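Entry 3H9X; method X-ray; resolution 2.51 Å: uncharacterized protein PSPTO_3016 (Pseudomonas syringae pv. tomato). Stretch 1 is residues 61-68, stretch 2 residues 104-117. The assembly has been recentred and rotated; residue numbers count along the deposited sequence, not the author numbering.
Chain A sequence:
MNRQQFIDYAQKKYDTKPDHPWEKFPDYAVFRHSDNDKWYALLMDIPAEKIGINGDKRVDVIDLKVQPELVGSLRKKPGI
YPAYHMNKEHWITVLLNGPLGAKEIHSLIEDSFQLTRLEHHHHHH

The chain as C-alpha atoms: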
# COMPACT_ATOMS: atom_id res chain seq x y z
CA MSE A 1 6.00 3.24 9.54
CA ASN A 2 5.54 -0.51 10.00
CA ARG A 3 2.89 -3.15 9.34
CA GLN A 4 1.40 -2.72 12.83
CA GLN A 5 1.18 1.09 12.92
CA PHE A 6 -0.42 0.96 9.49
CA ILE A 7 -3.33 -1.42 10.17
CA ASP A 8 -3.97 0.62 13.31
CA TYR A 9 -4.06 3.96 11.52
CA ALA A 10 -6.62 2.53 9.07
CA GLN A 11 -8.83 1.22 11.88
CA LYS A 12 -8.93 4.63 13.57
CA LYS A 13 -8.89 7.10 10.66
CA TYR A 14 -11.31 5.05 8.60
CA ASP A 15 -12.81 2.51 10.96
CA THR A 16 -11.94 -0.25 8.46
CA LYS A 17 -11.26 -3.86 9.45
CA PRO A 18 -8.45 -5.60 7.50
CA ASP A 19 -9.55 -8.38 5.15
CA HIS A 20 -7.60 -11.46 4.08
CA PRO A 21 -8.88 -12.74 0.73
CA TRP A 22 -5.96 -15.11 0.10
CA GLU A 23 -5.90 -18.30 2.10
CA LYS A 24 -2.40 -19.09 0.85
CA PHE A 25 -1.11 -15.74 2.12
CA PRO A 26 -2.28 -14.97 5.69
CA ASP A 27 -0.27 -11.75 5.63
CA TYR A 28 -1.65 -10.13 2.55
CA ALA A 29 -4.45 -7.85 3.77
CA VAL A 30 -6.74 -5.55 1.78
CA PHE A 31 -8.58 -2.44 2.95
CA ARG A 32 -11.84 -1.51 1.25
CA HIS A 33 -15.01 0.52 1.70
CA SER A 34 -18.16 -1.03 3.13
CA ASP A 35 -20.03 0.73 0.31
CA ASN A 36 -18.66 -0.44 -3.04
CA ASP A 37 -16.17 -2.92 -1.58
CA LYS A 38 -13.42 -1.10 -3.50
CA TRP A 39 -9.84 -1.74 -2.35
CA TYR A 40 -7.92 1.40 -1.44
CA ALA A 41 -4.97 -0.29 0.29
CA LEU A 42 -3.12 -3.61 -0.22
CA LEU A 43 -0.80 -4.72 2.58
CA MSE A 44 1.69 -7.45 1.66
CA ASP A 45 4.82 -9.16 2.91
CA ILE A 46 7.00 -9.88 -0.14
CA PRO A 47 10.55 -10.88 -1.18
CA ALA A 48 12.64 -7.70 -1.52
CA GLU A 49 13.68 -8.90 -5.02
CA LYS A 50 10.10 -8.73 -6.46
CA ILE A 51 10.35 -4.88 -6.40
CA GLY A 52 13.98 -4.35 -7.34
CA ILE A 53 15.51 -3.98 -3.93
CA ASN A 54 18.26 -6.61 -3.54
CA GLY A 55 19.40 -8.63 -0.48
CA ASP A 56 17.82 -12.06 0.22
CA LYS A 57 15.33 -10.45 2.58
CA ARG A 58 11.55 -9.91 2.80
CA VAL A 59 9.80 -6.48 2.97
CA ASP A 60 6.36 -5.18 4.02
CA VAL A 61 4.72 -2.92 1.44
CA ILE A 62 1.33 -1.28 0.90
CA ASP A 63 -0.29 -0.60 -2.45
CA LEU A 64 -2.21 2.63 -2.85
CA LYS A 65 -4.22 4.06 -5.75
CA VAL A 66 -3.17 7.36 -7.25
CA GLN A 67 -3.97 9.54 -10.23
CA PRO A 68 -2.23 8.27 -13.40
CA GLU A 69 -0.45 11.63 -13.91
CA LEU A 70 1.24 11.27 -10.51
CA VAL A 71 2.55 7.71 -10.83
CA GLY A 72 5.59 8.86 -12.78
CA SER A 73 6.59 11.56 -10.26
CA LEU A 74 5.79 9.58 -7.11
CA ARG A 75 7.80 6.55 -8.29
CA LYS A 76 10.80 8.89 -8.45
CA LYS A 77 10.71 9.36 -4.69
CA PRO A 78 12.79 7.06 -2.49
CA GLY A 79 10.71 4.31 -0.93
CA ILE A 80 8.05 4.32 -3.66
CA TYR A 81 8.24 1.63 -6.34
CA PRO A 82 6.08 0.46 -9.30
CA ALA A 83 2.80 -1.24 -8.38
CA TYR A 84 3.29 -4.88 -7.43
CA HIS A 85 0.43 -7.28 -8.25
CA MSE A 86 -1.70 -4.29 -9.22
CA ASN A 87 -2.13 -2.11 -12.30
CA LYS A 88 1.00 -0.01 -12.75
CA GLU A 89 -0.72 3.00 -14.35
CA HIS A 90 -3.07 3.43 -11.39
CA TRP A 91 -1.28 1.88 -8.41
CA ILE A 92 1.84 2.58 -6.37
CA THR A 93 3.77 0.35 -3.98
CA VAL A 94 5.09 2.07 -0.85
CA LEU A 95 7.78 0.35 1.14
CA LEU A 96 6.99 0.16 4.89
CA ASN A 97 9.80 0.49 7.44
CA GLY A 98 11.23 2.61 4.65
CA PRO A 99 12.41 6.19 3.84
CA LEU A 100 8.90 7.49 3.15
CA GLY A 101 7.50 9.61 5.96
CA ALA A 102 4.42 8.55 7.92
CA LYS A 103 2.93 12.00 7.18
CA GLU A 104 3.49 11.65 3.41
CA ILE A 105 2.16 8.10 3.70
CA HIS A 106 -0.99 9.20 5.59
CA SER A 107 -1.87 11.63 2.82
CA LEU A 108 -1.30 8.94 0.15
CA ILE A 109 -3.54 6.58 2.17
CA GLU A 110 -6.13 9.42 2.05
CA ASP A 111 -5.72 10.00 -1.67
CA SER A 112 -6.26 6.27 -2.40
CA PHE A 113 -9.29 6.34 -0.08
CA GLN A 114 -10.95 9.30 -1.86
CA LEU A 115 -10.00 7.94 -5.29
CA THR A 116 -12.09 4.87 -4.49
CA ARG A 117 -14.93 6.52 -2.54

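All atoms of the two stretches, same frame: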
# COMPACT_ATOMS: atom_id res chain seq x y z
N VAL A 61 5.10 -4.04 2.30
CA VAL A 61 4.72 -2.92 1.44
C VAL A 61 3.20 -2.73 1.40
O VAL A 61 2.45 -3.65 1.70
CB VAL A 61 5.28 -3.13 -0.02
CG1 VAL A 61 6.75 -3.49 0.05
CG2 VAL A 61 4.51 -4.24 -0.75
N ILE A 62 2.75 -1.53 1.05
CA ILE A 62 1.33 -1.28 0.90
C ILE A 62 1.12 -0.68 -0.47
O ILE A 62 1.93 0.13 -0.94
CB ILE A 62 0.75 -0.29 1.92
CG1 ILE A 62 1.60 0.97 1.93
CG2 ILE A 62 0.61 -0.95 3.27
CD1 ILE A 62 0.97 2.11 2.67
N ASP A 63 0.05 -1.10 -1.13
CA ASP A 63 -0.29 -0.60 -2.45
C ASP A 63 -1.42 0.38 -2.28
O ASP A 63 -2.41 0.09 -1.59
CB ASP A 63 -0.68 -1.75 -3.36
CG ASP A 63 0.53 -2.35 -4.05
OD1 ASP A 63 1.63 -2.37 -3.44
OD2 ASP A 63 0.39 -2.83 -5.18
N LEU A 64 -1.26 1.53 -2.91
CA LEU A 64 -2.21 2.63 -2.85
C LEU A 64 -2.57 3.10 -4.25
O LEU A 64 -1.76 3.01 -5.15
CB LEU A 64 -1.60 3.78 -2.04
CG LEU A 64 -1.85 3.85 -0.52
CD1 LEU A 64 -1.82 2.48 0.12
CD2 LEU A 64 -0.82 4.77 0.11
N LYS A 65 -3.79 3.59 -4.43
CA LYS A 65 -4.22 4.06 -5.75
C LYS A 65 -3.95 5.55 -5.88
O LYS A 65 -4.18 6.32 -4.96
CB LYS A 65 -5.71 3.78 -5.94
CG LYS A 65 -6.24 3.97 -7.35
CD LYS A 65 -7.75 3.72 -7.35
CE LYS A 65 -8.19 2.81 -8.50
NZ LYS A 65 -7.78 3.31 -9.84
N VAL A 66 -3.45 5.96 -7.04
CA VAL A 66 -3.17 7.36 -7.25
C VAL A 66 -3.64 7.76 -8.63
O VAL A 66 -4.09 6.91 -9.41
CB VAL A 66 -1.66 7.67 -7.12
CG1 VAL A 66 -1.14 7.19 -5.76
CG2 VAL A 66 -0.88 6.99 -8.23
N GLN A 67 -3.57 9.05 -8.92
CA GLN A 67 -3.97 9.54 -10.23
C GLN A 67 -2.85 9.24 -11.22
O GLN A 67 -1.68 9.54 -10.98
CB GLN A 67 -4.24 11.03 -10.16
CG GLN A 67 -5.43 11.37 -9.30
CD GLN A 67 -5.14 12.52 -8.35
OE1 GLN A 67 -4.91 13.66 -8.77
NE2 GLN A 67 -5.14 12.22 -7.05
N PRO A 68 -3.20 8.63 -12.36
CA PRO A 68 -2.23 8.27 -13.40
C PRO A 68 -1.16 9.32 -13.74
O PRO A 68 -0.05 8.97 -14.15
CB PRO A 68 -3.12 7.90 -14.58
CG PRO A 68 -4.37 8.72 -14.34
CD PRO A 68 -4.57 8.52 -12.87
N GLU A 104 3.65 11.78 4.87
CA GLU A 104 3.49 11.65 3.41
C GLU A 104 2.69 10.38 3.10
O GLU A 104 1.90 10.35 2.16
CB GLU A 104 4.86 11.57 2.74
CG GLU A 104 4.81 11.36 1.22
CD GLU A 104 4.23 12.54 0.46
OE1 GLU A 104 4.80 13.68 0.57
OE2 GLU A 104 3.20 12.34 -0.27
N ILE A 105 2.90 9.33 3.89
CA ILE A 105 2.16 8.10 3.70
C ILE A 105 0.69 8.30 4.07
O ILE A 105 -0.19 7.83 3.36
CB ILE A 105 2.73 6.95 4.56
CG1 ILE A 105 4.09 6.52 4.03
CG2 ILE A 105 1.76 5.78 4.57
CD1 ILE A 105 4.81 5.52 4.91
N HIS A 106 0.40 8.99 5.18
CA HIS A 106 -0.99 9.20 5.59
C HIS A 106 -1.80 9.90 4.52
O HIS A 106 -2.96 9.56 4.30
CB HIS A 106 -1.07 10.02 6.88
CG HIS A 106 -0.59 9.27 8.09
ND1 HIS A 106 -0.16 9.91 9.23
CD2 HIS A 106 -0.41 7.95 8.30
CE1 HIS A 106 0.27 9.00 10.09
NE2 HIS A 106 0.13 7.81 9.55
N SER A 107 -1.18 10.88 3.86
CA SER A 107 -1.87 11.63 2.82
C SER A 107 -2.13 10.73 1.61
O SER A 107 -3.22 10.79 1.02
CB SER A 107 -1.05 12.86 2.41
OG SER A 107 0.23 12.49 1.94
N LEU A 108 -1.16 9.88 1.27
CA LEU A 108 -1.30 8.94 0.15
C LEU A 108 -2.43 7.94 0.46
O LEU A 108 -3.23 7.60 -0.41
CB LEU A 108 0.03 8.22 -0.11
CG LEU A 108 1.16 9.08 -0.69
CD1 LEU A 108 2.50 8.34 -0.64
CD2 LEU A 108 0.84 9.47 -2.11
N ILE A 109 -2.48 7.49 1.72
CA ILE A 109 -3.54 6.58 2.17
C ILE A 109 -4.89 7.31 1.96
O ILE A 109 -5.87 6.68 1.59
CB ILE A 109 -3.46 6.25 3.71
CG1 ILE A 109 -2.07 5.73 4.12
CG2 ILE A 109 -4.55 5.24 4.06
CD1 ILE A 109 -1.76 4.31 3.71
N GLU A 110 -4.92 8.62 2.22
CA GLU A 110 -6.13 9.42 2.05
C GLU A 110 -6.49 9.55 0.58
O GLU A 110 -7.64 9.35 0.19
CB GLU A 110 -5.94 10.83 2.66
CG GLU A 110 -7.18 11.76 2.58
CD GLU A 110 -8.45 11.16 3.21
OE1 GLU A 110 -8.40 10.74 4.38
OE2 GLU A 110 -9.50 11.12 2.53
N ASP A 111 -5.50 9.87 -0.24
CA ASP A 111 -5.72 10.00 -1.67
C ASP A 111 -6.31 8.73 -2.27
O ASP A 111 -7.25 8.80 -3.06
CB ASP A 111 -4.40 10.36 -2.35
CG ASP A 111 -4.05 11.83 -2.18
OD1 ASP A 111 -4.37 12.42 -1.12
OD2 ASP A 111 -3.43 12.39 -3.10
N SER A 112 -5.78 7.56 -1.90
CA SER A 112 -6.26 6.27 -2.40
C SER A 112 -7.68 6.03 -1.90
O SER A 112 -8.50 5.44 -2.61
CB SER A 112 -5.34 5.14 -1.91
OG SER A 112 -5.72 3.89 -2.43
N PHE A 113 -7.97 6.48 -0.69
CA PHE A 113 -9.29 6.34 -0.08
C PHE A 113 -10.34 7.14 -0.87
O PHE A 113 -11.36 6.60 -1.26
CB PHE A 113 -9.27 6.82 1.37
CG PHE A 113 -10.51 6.49 2.15
CD1 PHE A 113 -10.78 5.18 2.53
CD2 PHE A 113 -11.42 7.47 2.48
CE1 PHE A 113 -11.94 4.86 3.23
CE2 PHE A 113 -12.59 7.16 3.18
CZ PHE A 113 -12.84 5.85 3.55
N GLN A 114 -10.06 8.42 -1.11
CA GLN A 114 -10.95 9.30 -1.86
C GLN A 114 -11.07 8.92 -3.33
O GLN A 114 -12.09 9.17 -3.95
CB GLN A 114 -10.47 10.76 -1.79
CG GLN A 114 -10.59 11.45 -0.44
CD GLN A 114 -11.99 11.38 0.14
OE1 GLN A 114 -12.97 11.72 -0.52
NE2 GLN A 114 -12.09 10.92 1.38
N LEU A 115 -10.02 8.34 -3.88
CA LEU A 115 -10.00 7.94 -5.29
C LEU A 115 -10.90 6.73 -5.53
O LEU A 115 -11.26 6.42 -6.66
CB LEU A 115 -8.56 7.59 -5.71
CG LEU A 115 -8.04 8.07 -7.06
CD1 LEU A 115 -8.99 7.64 -8.19
CD2 LEU A 115 -7.90 9.58 -7.02
N THR A 116 -11.27 6.08 -4.44
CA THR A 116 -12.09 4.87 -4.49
C THR A 116 -13.39 4.99 -3.69
O THR A 116 -14.05 3.99 -3.43
CB THR A 116 -11.28 3.67 -3.99
OG1 THR A 116 -10.59 4.04 -2.79
CG2 THR A 116 -10.26 3.25 -5.03
N ARG A 117 -13.73 6.22 -3.32
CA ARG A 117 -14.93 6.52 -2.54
C ARG A 117 -16.19 6.20 -3.34
O ARG A 117 -16.07 6.03 -4.58
CB ARG A 117 -14.91 8.02 -2.16
CG ARG A 117 -15.25 8.38 -0.72
CD ARG A 117 -16.71 8.11 -0.39
NE ARG A 117 -16.87 6.97 0.52
CZ ARG A 117 -16.61 7.01 1.82
NH1 ARG A 117 -16.17 8.14 2.38
NH2 ARG A 117 -16.78 5.93 2.57

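What ties K65 to the helix, given that no residue here has more of its surface covered by the other stretch? Its backbone does the polar work. K65 N donates a hydrogen bond to S112 OG at 2.8 Å, and the nearly straight N-H...O angle of 171° marks it as well formed. The CA atoms of K65 and S112 lie 4.5 Å apart, the nearest CA pair across the two stretches. Beside this bond, S112 CA sits 3.3 Å from K65 O in a CA-H...O contact.

Where does the long side chain of K65 go? Its aliphatic part runs along the end of stretch 2, with K65 CD 3.5 Å from T116 CG2 and 4.2 Å from L115 CD1. T116 CG2 meets K65 CD, while T116 OG1 donates to S112 O at 2.5 Å.

How does L64 fill the space on the buried side? It points toward the helix and packs between successive residues of it. L64 CD2 lies 3.6 Å from L108 CB and 3.7 Å from I109 CD1. I109 directs its CA-to-CB bond away from the strand, yet its side chain bends back, so I109 CD1 also meets I62 CD1 at 3.7 Å. I62 and L64 point toward the helix and D63 between them points away, but K65 breaks the alternation by pointing toward it too.

What does L115 cover, exposed as it is? It reaches past the end of the strand as well as touching K65, for L115 CD2 lies 3.8 Å from Q67 CG. These are contacts with the carbon portions of polar side chains, so they shield surface without adding a hydrogen bond.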